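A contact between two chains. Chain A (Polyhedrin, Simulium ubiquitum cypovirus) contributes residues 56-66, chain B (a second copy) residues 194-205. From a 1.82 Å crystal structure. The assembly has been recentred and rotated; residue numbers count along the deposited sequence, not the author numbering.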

ATOM      1  N   GLU A  56     -10.380  -0.935  11.103  1.00 17.43           N
ATOM      2  CA  GLU A  56     -10.280   0.423  11.644  1.00 17.76           C
ATOM      3  C   GLU A  56     -10.806   1.472  10.660  1.00 17.56           C
ATOM      4  O   GLU A  56     -11.675   2.272  11.000  1.00 16.62           O
ATOM      5  CB  GLU A  56      -8.838   0.754  12.040  1.00 17.87           C
ATOM      6  CG  GLU A  56      -8.097  -0.377  12.733  1.00 16.63           C
ATOM      7  CD  GLU A  56      -8.860  -0.949  13.914  1.00 18.94           C
ATOM      8  OE1 GLU A  56      -9.697  -0.228  14.500  1.00 18.07           O
ATOM      9  OE2 GLU A  56      -8.622  -2.125  14.253  1.00 18.69           O
ATOM     10  N   PHE A  57     -10.270   1.477   9.445  1.00 16.26           N
ATOM     11  CA  PHE A  57     -10.753   2.389   8.410  1.00 17.03           C
ATOM     12  C   PHE A  57     -10.371   1.913   7.018  1.00 15.90           C
ATOM     13  O   PHE A  57      -9.286   1.374   6.814  1.00 15.94           O
ATOM     14  CB  PHE A  57     -10.229   3.815   8.637  1.00 16.49           C
ATOM     15  CG  PHE A  57      -8.733   3.919   8.680  1.00 16.41           C
ATOM     16  CD1 PHE A  57      -8.004   4.125   7.519  1.00 17.03           C
ATOM     17  CD2 PHE A  57      -8.054   3.832   9.884  1.00 16.19           C
ATOM     18  CE1 PHE A  57      -6.621   4.226   7.558  1.00 17.85           C
ATOM     19  CE2 PHE A  57      -6.675   3.935   9.932  1.00 15.56           C
ATOM     20  CZ  PHE A  57      -5.958   4.132   8.769  1.00 15.24           C
ATOM     21  N   ILE A  58     -11.280   2.107   6.065  1.00 16.16           N
ATOM     22  CA  ILE A  58     -10.994   1.823   4.666  1.00 17.00           C
ATOM     23  C   ILE A  58     -10.757   3.120   3.916  1.00 17.07           C
ATOM     24  O   ILE A  58     -11.700   3.847   3.603  1.00 17.01           O
ATOM     25  CB  ILE A  58     -12.153   1.088   3.971  1.00 17.21           C
ATOM     26  CG1 ILE A  58     -12.400  -0.272   4.624  1.00 14.09           C
ATOM     27  CG2 ILE A  58     -11.843   0.907   2.489  1.00 15.01           C
ATOM     28  CD1 ILE A  58     -13.667  -0.949   4.146  1.00 14.20           C
ATOM     29  N   ASN A  59      -9.495   3.418   3.643  1.00 16.17           N
ATOM     30  CA  ASN A  59      -9.166   4.491   2.723  1.00 18.89           C
ATOM     31  C   ASN A  59      -8.330   3.938   1.581  1.00 20.78           C
ATOM     32  O   ASN A  59      -7.867   2.797   1.627  1.00 18.66           O
ATOM     33  CB  ASN A  59      -8.451   5.649   3.430  1.00 18.52           C
ATOM     34  CG  ASN A  59      -7.103   5.255   3.991  1.00 19.55           C
ATOM     35  OD1 ASN A  59      -6.587   4.175   3.710  1.00 19.23           O
ATOM     36  ND2 ASN A  59      -6.516   6.146   4.787  1.00 17.88           N
ATOM     37  N   GLY A  60      -8.151   4.748   0.549  1.00 17.35           N
ATOM     38  CA  GLY A  60      -7.452   4.308  -0.637  1.00 19.60           C
ATOM     39  C   GLY A  60      -7.792   5.220  -1.792  1.00 19.51           C
ATOM     40  O   GLY A  60      -8.415   6.267  -1.606  1.00 15.67           O
ATOM     41  N   TYR A  61      -7.394   4.817  -2.991  1.00 17.62           N
ATOM     42  CA  TYR A  61      -7.588   5.656  -4.157  1.00 15.54           C
ATOM     43  C   TYR A  61      -7.564   4.832  -5.428  1.00 16.45           C
ATOM     44  O   TYR A  61      -7.138   3.678  -5.435  1.00 16.26           O
ATOM     45  CB  TYR A  61      -6.468   6.691  -4.239  1.00 16.26           C
ATOM     46  CG  TYR A  61      -5.122   6.056  -4.514  1.00 16.73           C
ATOM     47  CD1 TYR A  61      -4.378   5.494  -3.486  1.00 20.27           C
ATOM     48  CD2 TYR A  61      -4.608   6.001  -5.800  1.00 16.49           C
ATOM     49  CE1 TYR A  61      -3.157   4.904  -3.730  1.00 18.89           C
ATOM     50  CE2 TYR A  61      -3.384   5.416  -6.055  1.00 17.32           C
ATOM     51  CZ  TYR A  61      -2.663   4.868  -5.016  1.00 19.00           C
ATOM     52  OH  TYR A  61      -1.443   4.279  -5.260  1.00 20.55           O
ATOM     53  N   PHE A  62      -8.033   5.450  -6.502  1.00 16.83           N
ATOM     54  CA  PHE A  62      -7.807   4.952  -7.843  1.00 16.45           C
ATOM     55  C   PHE A  62      -7.171   6.090  -8.615  1.00 16.43           C
ATOM     56  O   PHE A  62      -7.808   7.122  -8.815  1.00 16.49           O
ATOM     57  CB  PHE A  62      -9.129   4.564  -8.507  1.00 17.01           C
ATOM     58  CG  PHE A  62      -9.745   3.312  -7.953  1.00 17.93           C
ATOM     59  CD1 PHE A  62     -10.331   3.307  -6.697  1.00 19.16           C
ATOM     60  CD2 PHE A  62      -9.748   2.145  -8.694  1.00 20.04           C
ATOM     61  CE1 PHE A  62     -10.901   2.156  -6.189  1.00 18.21           C
ATOM     62  CE2 PHE A  62     -10.320   0.990  -8.192  1.00 19.88           C
ATOM     63  CZ  PHE A  62     -10.894   0.996  -6.936  1.00 19.81           C
ATOM     64  N   ASN A  63      -5.918   5.933  -9.033  1.00 16.12           N
ATOM     65  CA  ASN A  63      -5.316   6.937  -9.900  1.00 15.60           C
ATOM     66  C   ASN A  63      -5.983   6.811 -11.256  1.00 16.21           C
ATOM     67  O   ASN A  63      -6.788   5.902 -11.456  1.00 16.16           O
ATOM     68  CB  ASN A  63      -3.794   6.780  -9.992  1.00 16.53           C
ATOM     69  CG  ASN A  63      -3.364   5.465 -10.627  1.00 18.15           C
ATOM     70  OD1 ASN A  63      -4.060   4.902 -11.472  1.00 16.38           O
ATOM     71  ND2 ASN A  63      -2.197   4.978 -10.225  1.00 16.32           N
ATOM     72  N   TRP A  64      -5.675   7.708 -12.185  1.00 15.17           N
ATOM     73  CA  TRP A  64      -6.391   7.717 -13.454  1.00 16.15           C
ATOM     74  C   TRP A  64      -6.345   6.348 -14.130  1.00 16.51           C
ATOM     75  O   TRP A  64      -7.367   5.834 -14.579  1.00 15.61           O
ATOM     76  CB  TRP A  64      -5.834   8.777 -14.404  1.00 16.36           C
ATOM     77  CG  TRP A  64      -6.597   8.823 -15.683  1.00 17.60           C
ATOM     78  CD1 TRP A  64      -7.696   9.580 -15.952  1.00 17.48           C
ATOM     79  CD2 TRP A  64      -6.342   8.052 -16.862  1.00 16.71           C
ATOM     80  NE1 TRP A  64      -8.139   9.336 -17.228  1.00 16.58           N
ATOM     81  CE2 TRP A  64      -7.324   8.402 -17.809  1.00 16.69           C
ATOM     82  CE3 TRP A  64      -5.376   7.103 -17.211  1.00 16.70           C
ATOM     83  CZ2 TRP A  64      -7.369   7.837 -19.081  1.00 16.82           C
ATOM     84  CZ3 TRP A  64      -5.419   6.546 -18.478  1.00 17.70           C
ATOM     85  CH2 TRP A  64      -6.408   6.917 -19.397  1.00 16.89           C
ATOM     86  N   ARG A  65      -5.154   5.762 -14.195  1.00 17.16           N
ATOM     87  CA  ARG A  65      -4.968   4.471 -14.849  1.00 16.28           C
ATOM     88  C   ARG A  65      -5.802   3.386 -14.176  1.00 16.39           C
ATOM     89  O   ARG A  65      -6.317   2.489 -14.842  1.00 17.84           O
ATOM     90  CB  ARG A  65      -3.491   4.077 -14.817  1.00 17.65           C
ATOM     91  CG  ARG A  65      -3.128   2.931 -15.748  1.00 19.33           C
ATOM     92  CD  ARG A  65      -3.194   3.359 -17.209  1.00 25.93           C
ATOM     93  NE  ARG A  65      -2.732   2.297 -18.100  1.00 28.55           N
ATOM     94  CZ  ARG A  65      -1.708   2.402 -18.944  1.00 27.86           C
ATOM     95  NH1 ARG A  65      -1.030   3.537 -19.053  1.00 24.69           N
ATOM     96  NH2 ARG A  65      -1.373   1.365 -19.702  1.00 26.27           N
ATOM     97  N   ASP A  66      -5.934   3.476 -12.854  1.00 15.50           N
ATOM     98  CA  ASP A  66      -6.683   2.486 -12.085  1.00 16.46           C
ATOM     99  C   ASP A  66      -8.167   2.477 -12.435  1.00 16.66           C
ATOM    100  O   ASP A  66      -8.884   1.547 -12.070  1.00 16.23           O
ATOM    101  CB  ASP A  66      -6.525   2.755 -10.584  1.00 17.95           C
ATOM    102  CG  ASP A  66      -5.106   2.512 -10.091  1.00 21.42           C
ATOM    103  OD1 ASP A  66      -4.415   1.655 -10.676  1.00 19.02           O
ATOM    104  OD2 ASP A  66      -4.684   3.175  -9.119  1.00 19.78           O
TER
ATOM    105  N   VAL B 194      -4.536  12.666  10.990  1.00 14.71           N
ATOM    106  CA  VAL B 194      -3.303  12.551  10.217  1.00 15.60           C
ATOM    107  C   VAL B 194      -3.213  11.173   9.562  1.00 15.16           C
ATOM    108  O   VAL B 194      -2.952  11.062   8.365  1.00 14.43           O
ATOM    109  CB  VAL B 194      -2.055  12.781  11.094  1.00 17.17           C
ATOM    110  CG1 VAL B 194      -0.787  12.410  10.328  1.00 19.12           C
ATOM    111  CG2 VAL B 194      -1.989  14.227  11.563  1.00 14.45           C
ATOM    112  N   ILE B 195      -3.443  10.127  10.351  1.00 14.21           N
ATOM    113  CA  ILE B 195      -3.337   8.757   9.860  1.00 14.58           C
ATOM    114  C   ILE B 195      -4.352   8.467   8.754  1.00 16.71           C
ATOM    115  O   ILE B 195      -3.999   7.905   7.717  1.00 15.76           O
ATOM    116  CB  ILE B 195      -3.534   7.741  10.999  1.00 14.17           C
ATOM    117  CG1 ILE B 195      -2.346   7.797  11.961  1.00 13.96           C
ATOM    118  CG2 ILE B 195      -3.687   6.333  10.437  1.00 15.68           C
ATOM    119  CD1 ILE B 195      -2.590   7.102  13.284  1.00 15.07           C
ATOM    120  N   GLN B 196      -5.604   8.855   8.976  1.00 14.97           N
ATOM    121  CA  GLN B 196      -6.676   8.531   8.043  1.00 15.91           C
ATOM    122  C   GLN B 196      -6.653   9.426   6.807  1.00 16.19           C
ATOM    123  O   GLN B 196      -7.166   9.049   5.757  1.00 17.02           O
ATOM    124  CB  GLN B 196      -8.032   8.633   8.741  1.00 17.64           C
ATOM    125  CG  GLN B 196      -8.228   7.609   9.846  1.00 17.34           C
ATOM    126  CD  GLN B 196      -9.606   7.680  10.473  1.00 18.94           C
ATOM    127  OE1 GLN B 196     -10.306   8.681  10.353  1.00 22.82           O
ATOM    128  NE2 GLN B 196     -10.007   6.607  11.141  1.00 19.17           N
ATOM    129  N   ASN B 197      -6.057  10.608   6.930  1.00 16.00           N
ATOM    130  CA  ASN B 197      -5.958  11.527   5.799  1.00 16.00           C
ATOM    131  C   ASN B 197      -4.776  11.222   4.890  1.00 15.83           C
ATOM    132  O   ASN B 197      -4.768  11.618   3.725  1.00 15.30           O
ATOM    133  CB  ASN B 197      -5.851  12.975   6.284  1.00 18.44           C
ATOM    134  CG  ASN B 197      -7.204  13.638   6.456  1.00 16.48           C
ATOM    135  OD1 ASN B 197      -8.246  12.990   6.356  1.00 17.82           O
ATOM    136  ND2 ASN B 197      -7.193  14.939   6.713  1.00 18.71           N
ATOM    137  N   ASN B 198      -3.770  10.528   5.412  1.00 15.46           N
ATOM    138  CA  ASN B 198      -2.566  10.299   4.627  1.00 16.25           C
ATOM    139  C   ASN B 198      -2.733   9.131   3.666  1.00 16.53           C
ATOM    140  O   ASN B 198      -2.250   8.026   3.903  1.00 17.13           O
ATOM    141  CB  ASN B 198      -1.334  10.113   5.513  1.00 16.07           C
ATOM    142  CG  ASN B 198      -0.055  10.496   4.796  1.00 16.80           C
ATOM    143  OD1 ASN B 198       0.091  11.637   4.350  1.00 16.18           O
ATOM    144  ND2 ASN B 198       0.873   9.550   4.670  1.00 16.76           N
ATOM    145  N   ILE B 199      -3.448   9.407   2.582  1.00 16.04           N
ATOM    146  CA  ILE B 199      -3.576   8.485   1.469  1.00 17.73           C
ATOM    147  C   ILE B 199      -2.520   8.875   0.443  1.00 17.99           C
ATOM    148  O   ILE B 199      -2.693   9.835  -0.308  1.00 15.98           O
ATOM    149  CB  ILE B 199      -4.975   8.575   0.845  1.00 18.29           C
ATOM    150  CG1 ILE B 199      -6.041   8.388   1.926  1.00 16.92           C
ATOM    151  CG2 ILE B 199      -5.139   7.539  -0.255  1.00 17.29           C
ATOM    152  CD1 ILE B 199      -7.435   8.775   1.489  1.00 18.01           C
ATOM    153  N   ILE B 200      -1.417   8.138   0.435  1.00 16.20           N
ATOM    154  CA  ILE B 200      -0.285   8.462  -0.420  1.00 16.37           C
ATOM    155  C   ILE B 200      -0.578   8.023  -1.851  1.00 17.25           C
ATOM    156  O   ILE B 200      -0.570   6.831  -2.162  1.00 15.81           O
ATOM    157  CB  ILE B 200       1.004   7.788   0.090  1.00 16.56           C
ATOM    158  CG1 ILE B 200       1.238   8.155   1.559  1.00 16.83           C
ATOM    159  CG2 ILE B 200       2.198   8.206  -0.752  1.00 17.46           C
ATOM    160  CD1 ILE B 200       2.276   7.296   2.250  1.00 19.41           C
ATOM    161  N   ILE B 201      -0.854   8.992  -2.715  1.00 15.30           N
ATOM    162  CA  ILE B 201      -1.169   8.700  -4.106  1.00 15.51           C
ATOM    163  C   ILE B 201       0.095   8.386  -4.892  1.00 16.36           C
ATOM    164  O   ILE B 201       1.023   9.191  -4.942  1.00 15.32           O
ATOM    165  CB  ILE B 201      -1.875   9.886  -4.799  1.00 15.58           C
ATOM    166  CG1 ILE B 201      -3.088  10.352  -3.988  1.00 16.63           C
ATOM    167  CG2 ILE B 201      -2.298   9.498  -6.214  1.00 15.26           C
ATOM    168  CD1 ILE B 201      -4.160   9.295  -3.822  1.00 16.10           C
ATOM    169  N   ARG B 202       0.128   7.205  -5.498  1.00 15.33           N
ATOM    170  CA  ARG B 202       1.164   6.864  -6.463  1.00 16.03           C
ATOM    171  C   ARG B 202       0.518   6.824  -7.837  1.00 16.29           C
ATOM    172  O   ARG B 202      -0.103   5.826  -8.208  1.00 16.44           O
ATOM    173  CB  ARG B 202       1.786   5.505  -6.136  1.00 19.34           C
ATOM    174  CG  ARG B 202       3.022   5.148  -6.965  1.00 23.84           C
ATOM    175  CD  ARG B 202       3.445   3.707  -6.690  1.00 23.48           C
ATOM    176  NE  ARG B 202       4.727   3.343  -7.289  1.00 23.22           N
ATOM    177  CZ  ARG B 202       4.873   2.806  -8.499  1.00 24.11           C
ATOM    178  NH1 ARG B 202       3.816   2.572  -9.266  1.00 18.87           N
ATOM    179  NH2 ARG B 202       6.084   2.496  -8.944  1.00 21.16           N
ATOM    180  N   ASN B 203       0.639   7.920  -8.580  1.00 14.13           N
ATOM    181  CA  ASN B 203       0.089   7.985  -9.927  1.00 16.06           C
ATOM    182  C   ASN B 203       0.857   7.041 -10.844  1.00 15.97           C
ATOM    183  O   ASN B 203       2.031   6.748 -10.603  1.00 16.91           O
ATOM    184  CB  ASN B 203       0.144   9.417 -10.465  1.00 16.12           C
ATOM    185  CG  ASN B 203      -0.839  10.343  -9.765  1.00 19.44           C
ATOM    186  OD1 ASN B 203      -0.456  11.378  -9.217  1.00 20.96           O
ATOM    187  ND2 ASN B 203      -2.114   9.974  -9.782  1.00 16.65           N
ATOM    188  N   ASN B 204       0.196   6.556 -11.890  1.00 14.83           N
ATOM    189  CA  ASN B 204       0.833   5.632 -12.821  1.00 15.68           C
ATOM    190  C   ASN B 204       2.073   6.270 -13.430  1.00 16.68           C
ATOM    191  O   ASN B 204       2.067   7.462 -13.740  1.00 15.07           O
ATOM    192  CB  ASN B 204      -0.139   5.243 -13.934  1.00 16.73           C
ATOM    193  CG  ASN B 204       0.238   3.941 -14.605  1.00 19.42           C
ATOM    194  OD1 ASN B 204       0.536   2.952 -13.936  1.00 18.36           O
ATOM    195  ND2 ASN B 204       0.238   3.934 -15.933  1.00 20.05           N
ATOM    196  N   PRO B 205       3.149   5.486 -13.599  1.00 16.95           N
ATOM    197  CA  PRO B 205       4.357   6.074 -14.186  1.00 17.09           C
ATOM    198  C   PRO B 205       4.100   6.678 -15.562  1.00 17.05           C
ATOM    199  O   PRO B 205       3.396   6.083 -16.379  1.00 17.46           O
ATOM    200  CB  PRO B 205       5.310   4.879 -14.296  1.00 19.68           C
ATOM    201  CG  PRO B 205       4.856   3.940 -13.240  1.00 20.83           C
ATOM    202  CD  PRO B 205       3.360   4.086 -13.194  1.00 18.20           C
TER
HETATM  203  O   HOH W   1      -3.693   6.003   5.603  1.00 26.00           O
HETATM  204  O   HOH W   2      -0.394   2.613 -11.324  1.00 13.46           O
HETATM  205  O   HOH W   3      -2.478   7.246 -13.135  1.00 16.71           O

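Strand 57–62 of chain A presents alternate side chains to chain B. Phe A57, Asn A59 and Tyr A61 all point CA-to-CB toward the partner, as does Asn A63 just beyond the strand, and all four adopt chi1 in the p well (58°, 64°, 67° and 64°). Between them, Phe A62 points away and Ile A58 is out of reach.

Phe A57 meets the helical end of the chain B stretch. With chi2 at 89°, its ring receives Gln B196 over one face: CG of Gln B196 lies 3.9 Å from the centroid of the Phe A57 ring and 14° off its normal, a CH-pi contact. The CA-to-CB bond of Gln B196 points sideways, but chi1 m and chi2 t place CG over the ring and then run the side chain outward past its CD2 side, where NE2 of Gln B196 ends 3.6 Å from CD2 of Phe A57; that amide nitrogen is hydrogen-bonded elsewhere in the structure. Ile B195 packs obliquely, its CG2 3.6 Å from CZ of Phe A57.

Asn A59 reaches the backbone where the helix ends. ND2 of Asn A59 donates to O of Gln B196 at 3.1 Å with an N-H...acceptor angle of 157°. ND2 of Asn A59 also donates to the oxygen of water 1 at 2.9 Å, and this water in turn donates to O of Ile B195 (2.9 Å from the water oxygen) and O of Asn B198 (3.0 Å). One amide thus serves three carbonyls, one directly and two through water.

Tyr A61, which has the largest area covered by the other stretch, lies against the extended segment that follows. Its chi2 of -82° lets CA of Ile B201 sit over one ring face, 4.3 Å from the Tyr A61 centroid and 12° off the normal. Ile B201 starts sideways, yet chi1 and chi2 both in m bring its CD1 to 3.4 Å from CG of Tyr A61. CG2 of Ile B199 adds an oblique apolar contact, 3.9 Å from CD1 of Tyr A61. At the far end of the ring, N of Arg B202 donates a weak hydrogen bond to OH of Tyr A61 (3.3 Å, 152°).

Asn A63 is held from both ends of its amide. OD1 of Asn A63 accepts from N of Asp A66 at 2.7 Å, while N of Asn A63 donates to OD2 of Asp A66 at 3.0 Å; the first bond anchors the Asn A63 side chain to the backbone of Asp A66, the second the Asp A66 side chain to the backbone of Asn A63. ND2 of Asn A63 is left to face chain B, donating to O of Arg B202 at 3.0 Å and 158°. It also donates to water 2 (3.2 Å from ND2 of Asn A63), which donates to OD1 of Asn B204 at 2.8 Å.

Direct contact does not imply bonding at Asn B204: its ND2 lies 3.4 Å from NH1 of Arg A65, but both are donors. Water 3 links two backbone amides too far apart to touch, accepting from N of Arg A65 (3.2 Å) and N of Asn B204 (3.0 Å).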